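Local coordinates for orphan protein TM0875 (Thermotoga maritima, PDB 1O22), which is an orphan protein of unknown function with a new fold, whose two copies associate in the crystal as a two-fold symmetric pair, at the interface of chains A and B. Numbering follows the deposited sequence. Chains: chain A/B, orphan protein TM0875.

The contacts given fall at two distant places of the interface. Contact 1, where helix 31-44 and the start of strand 48-50 meet their twins, has its C-alpha centre about 40 Å from that of contact 2 and about 37 Å from that of contact 3. Contacts 2 and 3 lie about 15 Å apart and share strands 75-81 and 122-128: the leucine, alanine and tyrosine at positions 80, 76 and 126 appear in both with the chains exchanged. An apolar helical patch and a strand pairing flanked by salt bridges thus join the same two chains, consistent with a dimer, although the structure alone does not prove one in solution.

Contact 1: the interface of chains A and B. Residues chain A 33, 36-37, 40, 48; chain B 33, 36-37, 40, 48.
A:Ile40 and B:Ile40 face each other from helices 31-44 that run antiparallel, while at the first residue of strand 48-50 the backbones come close, A:Leu48 CA lying 5.4 Å from B:Leu48 CA. The isoleucines meet tip to tip, CD1 of A:Ile40 lying 3.3 Å from CD1 of B:Ile40, a close methyl-to-methyl approach. Each CG1 branch is anti to the carbonyl carbon (chi1 -66°), which sends CD1 toward the partner and leaves CG2 for another neighbour. For A:Ile40 that neighbour is B:Leu33: A:Ile40 CG2 lies 3.6 Å from B:Leu33 CD1, the two side chains roughly perpendicular. Beside the isoleucine tips, the aliphatic part of A:Lys36 runs past in the opposite direction, with A:Lys36 CB 3.9 Å from B:Ile40 CD1. A:Leu48 and B:Leu48 touch near their roots, A:Leu48 CB to B:Leu48 CB measuring 3.7 Å. Beyond that point their methyl groups spread over the opposite helix: A:Leu48 CD1 is 3.8 Å from CG of the selenomethionine B:Met37 and 3.9 Å from CD1 of B:Leu33. By joining helix to helix and strand start to strand start, this interdigitated apolar patch probably helps hold the two chains together.

Contact 2: the interface of chains A and B. Residues chain A 73, 75-77, 126; chain B 79-81.
The amide N of A:Ile77 donates to the carbonyl O of B:Ala79 at 2.8 Å, almost straight at the hydrogen (177°). The return bond runs from B:Ala79 N to A:Ile77 O at 2.9 Å, closing a reciprocal pair. Two residues further along, A:Phe75 and B:Thr81 repeat the exchange: A:Phe75 N donates to B:Thr81 O at 3.2 Å, and B:Thr81 N donates to A:Phe75 O at 3.1 Å, so that two reciprocal pairs make up an antiparallel bridge. Between these pairs, A:Ala76 lies opposite B:Leu80, whose side chain packs on one face of the sheet. Its CB lies 3.6 Å from CB of A:Pro73, the two groups parallel and alongside. The leucine then forks: CD2 packs against the methyl of A:Ala76, and CD1 comes within 3.5 Å of CE1 of A:Tyr126 from the opposite direction. A:Pro73 CG in turn covers one face of that tyrosine ring, toward its rim, and so backs the leucine's partner from within chain A. On the other face of the sheet, OG1 of B:Thr81 is anti to the backbone N (chi1 175°), which puts CG2 between N and the carbonyl carbon, 3.7 Å from A:Phe75 CB. In the fold, strand 75-81 pairs antiparallel with its own copy, continuing the beta structure from one chain into the other, while strand 122-128 supplies the tyrosine alongside.

Contact 3: the interface of chains A and B. Residues chain A 78, 80, 103-104; chain B 76, 124, 126.
B:Lys124 and A:Glu104 approach from opposite directions, and A:Glu103 crosses the lysine at a slant, so that its terminal nitrogen NZ reaches both carboxylates. The main salt bridge joins B:Lys124 NZ to A:Glu104 OE2 at 2.7 Å; the nitrogen stands above the carboxylate plane, 56° out of it. A weaker link runs from the same NZ to A:Glu103 OE1 at 3.3 Å. The extended chain of B:Lys124 carries the nitrogen across the interface to this pair of acids. A:Glu103, with CG anti to its amide nitrogen (chi1 -171°), also directs its carboxylate toward B:Tyr126. The carboxylate and ring planes lie 28° apart, and OE2 sits in plane at the ring edge, near the phenol oxygen. The modelled separation there is too short to be sound, so the exact placement is doubtful. Next to this ring, the packing of A:Leu80 recurs as the two-fold twin of that in contact 2. Two lysines and two glutamates gather here, so their charges probably offset one another. A:Lys78 completes the cluster within its own chain: its NZ lies 2.8 Å from A:Glu104 OE1, above the same face of the carboxylate that B:Lys124 NZ meets.

Contact 1: the interface of chains A and B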
# COMPACT_ATOMS: atom_id res chain seq x y z
N LEU A 33 26.38 -6.67 5.17
CA LEU A 33 25.34 -5.96 4.42
C LEU A 33 25.12 -4.58 5.07
O LEU A 33 25.20 -3.56 4.40
CB LEU A 33 24.01 -6.74 4.41
CG LEU A 33 22.81 -6.09 3.71
CD1 LEU A 33 23.03 -6.07 2.22
CD2 LEU A 33 21.52 -6.81 4.02
N LYS A 36 28.03 -2.19 4.59
CA LYS A 36 28.08 -1.67 3.23
C LYS A 36 26.93 -0.69 2.95
O LYS A 36 27.14 0.26 2.23
CB LYS A 36 28.14 -2.81 2.19
CG LYS A 36 29.47 -3.58 2.26
CD LYS A 36 29.78 -4.43 1.03
CE LYS A 36 31.27 -4.88 1.04
NZ LYS A 36 31.76 -5.25 -0.32
N MSE A 37 25.77 -0.88 3.57
CA MSE A 37 24.64 0.06 3.42
C MSE A 37 25.01 1.39 4.03
O MSE A 37 24.74 2.43 3.45
CB MSE A 37 23.40 -0.46 4.14
CG MSE A 37 22.71 -1.62 3.44
SE MSE A 37 21.26 -2.40 4.55
CE MSE A 37 20.58 -0.73 5.28
N ILE A 40 27.61 3.13 1.80
CA ILE A 40 26.96 3.72 0.62
C ILE A 40 26.20 4.99 0.97
O ILE A 40 26.25 5.95 0.23
CB ILE A 40 26.02 2.72 -0.06
CG1 ILE A 40 26.82 1.55 -0.66
CG2 ILE A 40 25.19 3.40 -1.16
CD1 ILE A 40 25.96 0.40 -1.13
N LEU A 48 19.85 2.62 1.22
CA LEU A 48 19.37 1.43 0.53
C LEU A 48 18.79 0.47 1.56
O LEU A 48 19.31 0.37 2.66
CB LEU A 48 20.52 0.78 -0.19
CG LEU A 48 21.21 1.57 -1.29
CD1 LEU A 48 22.47 0.87 -1.78
CD2 LEU A 48 20.27 1.83 -2.45
N LEU B 33 26.38 4.17 -7.34
CA LEU B 33 25.34 3.56 -6.50
C LEU B 33 24.94 2.21 -7.12
O LEU B 33 24.98 1.19 -6.46
CB LEU B 33 24.10 4.47 -6.39
CG LEU B 33 22.91 3.93 -5.58
CD1 LEU B 33 23.24 3.88 -4.12
CD2 LEU B 33 21.66 4.77 -5.79
N LYS B 36 27.65 -0.45 -6.88
CA LYS B 36 27.76 -0.97 -5.52
C LYS B 36 26.55 -1.84 -5.14
O LYS B 36 26.72 -2.81 -4.44
CB LYS B 36 28.01 0.15 -4.49
CG LYS B 36 29.39 0.80 -4.68
CD LYS B 36 29.88 1.60 -3.47
CE LYS B 36 31.40 1.92 -3.61
NZ LYS B 36 32.04 2.23 -2.30
N MSE B 37 25.36 -1.54 -5.66
CA MSE B 37 24.16 -2.37 -5.42
C MSE B 37 24.35 -3.72 -6.05
O MSE B 37 24.03 -4.74 -5.45
CB MSE B 37 22.92 -1.73 -6.04
CG MSE B 37 22.41 -0.51 -5.30
SE MSE B 37 20.94 0.40 -6.28
CE MSE B 37 20.05 -1.19 -6.94
N ILE B 40 26.95 -5.71 -4.04
CA ILE B 40 26.34 -6.24 -2.80
C ILE B 40 25.44 -7.43 -3.09
O ILE B 40 25.46 -8.40 -2.35
CB ILE B 40 25.56 -5.16 -2.06
CG1 ILE B 40 26.52 -4.07 -1.53
CG2 ILE B 40 24.76 -5.76 -0.89
CD1 ILE B 40 25.82 -2.85 -1.00
N LEU B 48 19.35 -4.48 -2.83
CA LEU B 48 19.04 -3.25 -2.11
C LEU B 48 18.47 -2.23 -3.09
O LEU B 48 18.91 -2.17 -4.23
CB LEU B 48 20.31 -2.71 -1.48
CG LEU B 48 21.00 -3.57 -0.45
CD1 LEU B 48 22.36 -2.99 -0.06
CD2 LEU B 48 20.14 -3.74 0.79

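Contact 2: the interface of chains A and B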
# COMPACT_ATOMS: atom_id res chain seq x y z
N PRO A 73 -15.24 -10.54 8.02
CA PRO A 73 -15.38 -10.15 6.63
C PRO A 73 -14.90 -11.25 5.67
O PRO A 73 -14.01 -12.01 5.97
CB PRO A 73 -14.47 -8.91 6.53
CG PRO A 73 -13.48 -9.06 7.62
CD PRO A 73 -14.13 -9.85 8.70
N PHE A 75 -14.98 -10.02 2.12
CA PHE A 75 -14.45 -9.12 1.06
C PHE A 75 -14.17 -7.74 1.61
O PHE A 75 -14.83 -7.32 2.53
CB PHE A 75 -15.39 -8.97 -0.11
CG PHE A 75 -15.64 -10.21 -0.83
CD1 PHE A 75 -14.82 -10.58 -1.91
CD2 PHE A 75 -16.68 -11.05 -0.41
CE1 PHE A 75 -15.07 -11.77 -2.59
CE2 PHE A 75 -16.91 -12.22 -1.07
CZ PHE A 75 -16.12 -12.60 -2.16
N ALA A 76 -13.13 -7.08 1.09
CA ALA A 76 -12.83 -5.70 1.36
C ALA A 76 -13.21 -4.93 0.10
O ALA A 76 -12.85 -5.33 -1.01
CB ALA A 76 -11.36 -5.54 1.67
N ILE A 77 -14.00 -3.88 0.26
CA ILE A 77 -14.46 -3.04 -0.84
C ILE A 77 -13.81 -1.64 -0.71
O ILE A 77 -13.86 -1.03 0.36
CB ILE A 77 -15.97 -2.92 -0.79
CG1 ILE A 77 -16.62 -4.30 -0.80
CG2 ILE A 77 -16.48 -2.09 -1.98
CD1 ILE A 77 -18.06 -4.28 -0.41
N TYR A 126 -8.17 -10.25 10.66
CA TYR A 126 -9.45 -10.07 11.33
C TYR A 126 -9.74 -11.37 12.00
O TYR A 126 -9.67 -12.43 11.37
CB TYR A 126 -10.54 -9.76 10.32
CG TYR A 126 -10.23 -8.53 9.55
CD1 TYR A 126 -10.66 -7.28 9.99
CD2 TYR A 126 -9.49 -8.60 8.37
CE1 TYR A 126 -10.34 -6.13 9.27
CE2 TYR A 126 -9.19 -7.51 7.67
CZ TYR A 126 -9.62 -6.26 8.11
OH TYR A 126 -9.26 -5.18 7.36
N ALA B 79 -14.51 -0.47 3.14
CA ALA B 79 -15.60 -1.17 3.81
C ALA B 79 -15.37 -2.68 3.76
O ALA B 79 -14.79 -3.20 2.81
CB ALA B 79 -16.90 -0.83 3.11
N LEU B 80 -15.87 -3.42 4.72
CA LEU B 80 -15.77 -4.88 4.66
C LEU B 80 -17.19 -5.44 4.72
O LEU B 80 -18.04 -4.96 5.45
CB LEU B 80 -14.94 -5.39 5.86
CG LEU B 80 -13.58 -4.76 6.12
CD1 LEU B 80 -13.14 -4.94 7.54
CD2 LEU B 80 -12.56 -5.40 5.18
N THR B 81 -17.42 -6.49 3.96
CA THR B 81 -18.66 -7.23 4.02
C THR B 81 -18.45 -8.70 4.43
O THR B 81 -17.50 -9.31 3.98
CB THR B 81 -19.35 -7.10 2.63
OG1 THR B 81 -20.50 -7.91 2.62
CG2 THR B 81 -18.46 -7.60 1.53

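Contact 3: the interface of chains A and B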
# COMPACT_ATOMS: atom_id res chain seq x y z
N LYS A 78 -13.16 -1.16 -1.76
CA LYS A 78 -12.82 0.27 -1.85
C LYS A 78 -13.90 0.98 -2.63
O LYS A 78 -14.14 0.68 -3.79
CB LYS A 78 -11.46 0.49 -2.49
CG LYS A 78 -10.32 -0.06 -1.61
CD LYS A 78 -8.96 0.05 -2.31
CE LYS A 78 -8.04 -1.09 -1.87
NZ LYS A 78 -6.70 -0.99 -2.50
N LEU A 80 -15.81 4.92 -3.41
CA LEU A 80 -15.57 6.36 -3.37
C LEU A 80 -16.92 7.06 -3.32
O LEU A 80 -17.88 6.65 -3.97
CB LEU A 80 -14.80 6.80 -4.63
CG LEU A 80 -13.53 6.04 -5.01
CD1 LEU A 80 -13.19 6.19 -6.46
CD2 LEU A 80 -12.38 6.58 -4.16
N GLU A 103 -14.57 0.72 -6.54
CA GLU A 103 -13.35 0.79 -7.31
C GLU A 103 -12.55 -0.53 -7.28
O GLU A 103 -11.93 -0.93 -8.28
CB GLU A 103 -12.50 1.92 -6.75
CG GLU A 103 -11.30 2.23 -7.61
CD GLU A 103 -10.40 3.20 -6.92
OE1 GLU A 103 -10.13 3.00 -5.71
OE2 GLU A 103 -9.98 4.16 -7.58
N GLU A 104 -12.54 -1.19 -6.13
CA GLU A 104 -11.78 -2.43 -5.93
C GLU A 104 -12.55 -3.36 -4.97
O GLU A 104 -13.22 -2.90 -4.03
CB GLU A 104 -10.36 -2.14 -5.36
CG GLU A 104 -9.53 -1.13 -6.17
CD GLU A 104 -8.07 -1.02 -5.73
OE1 GLU A 104 -7.58 -1.90 -4.99
OE2 GLU A 104 -7.39 -0.04 -6.15
N ALA B 76 -12.45 8.29 -0.04
CA ALA B 76 -12.30 6.89 -0.33
C ALA B 76 -12.65 6.15 0.97
O ALA B 76 -12.16 6.52 2.04
CB ALA B 76 -10.88 6.59 -0.76
N LYS B 124 -3.43 7.46 -6.67
CA LYS B 124 -4.54 7.28 -7.61
C LYS B 124 -5.12 8.66 -7.85
O LYS B 124 -5.40 9.38 -6.90
CB LYS B 124 -5.62 6.39 -6.99
CG LYS B 124 -5.20 4.97 -6.68
CD LYS B 124 -6.28 4.29 -5.87
CE LYS B 124 -6.10 2.79 -5.77
NZ LYS B 124 -7.05 2.25 -4.73
N TYR B 126 -8.01 11.01 -9.99
CA TYR B 126 -9.35 10.96 -10.56
C TYR B 126 -9.58 12.28 -11.20
O TYR B 126 -9.35 13.33 -10.59
CB TYR B 126 -10.38 10.75 -9.46
CG TYR B 126 -10.13 9.49 -8.71
CD1 TYR B 126 -10.71 8.29 -9.12
CD2 TYR B 126 -9.29 9.49 -7.60
CE1 TYR B 126 -10.44 7.11 -8.42
CE2 TYR B 126 -9.04 8.37 -6.92
CZ TYR B 126 -9.61 7.17 -7.32
OH TYR B 126 -9.30 6.06 -6.59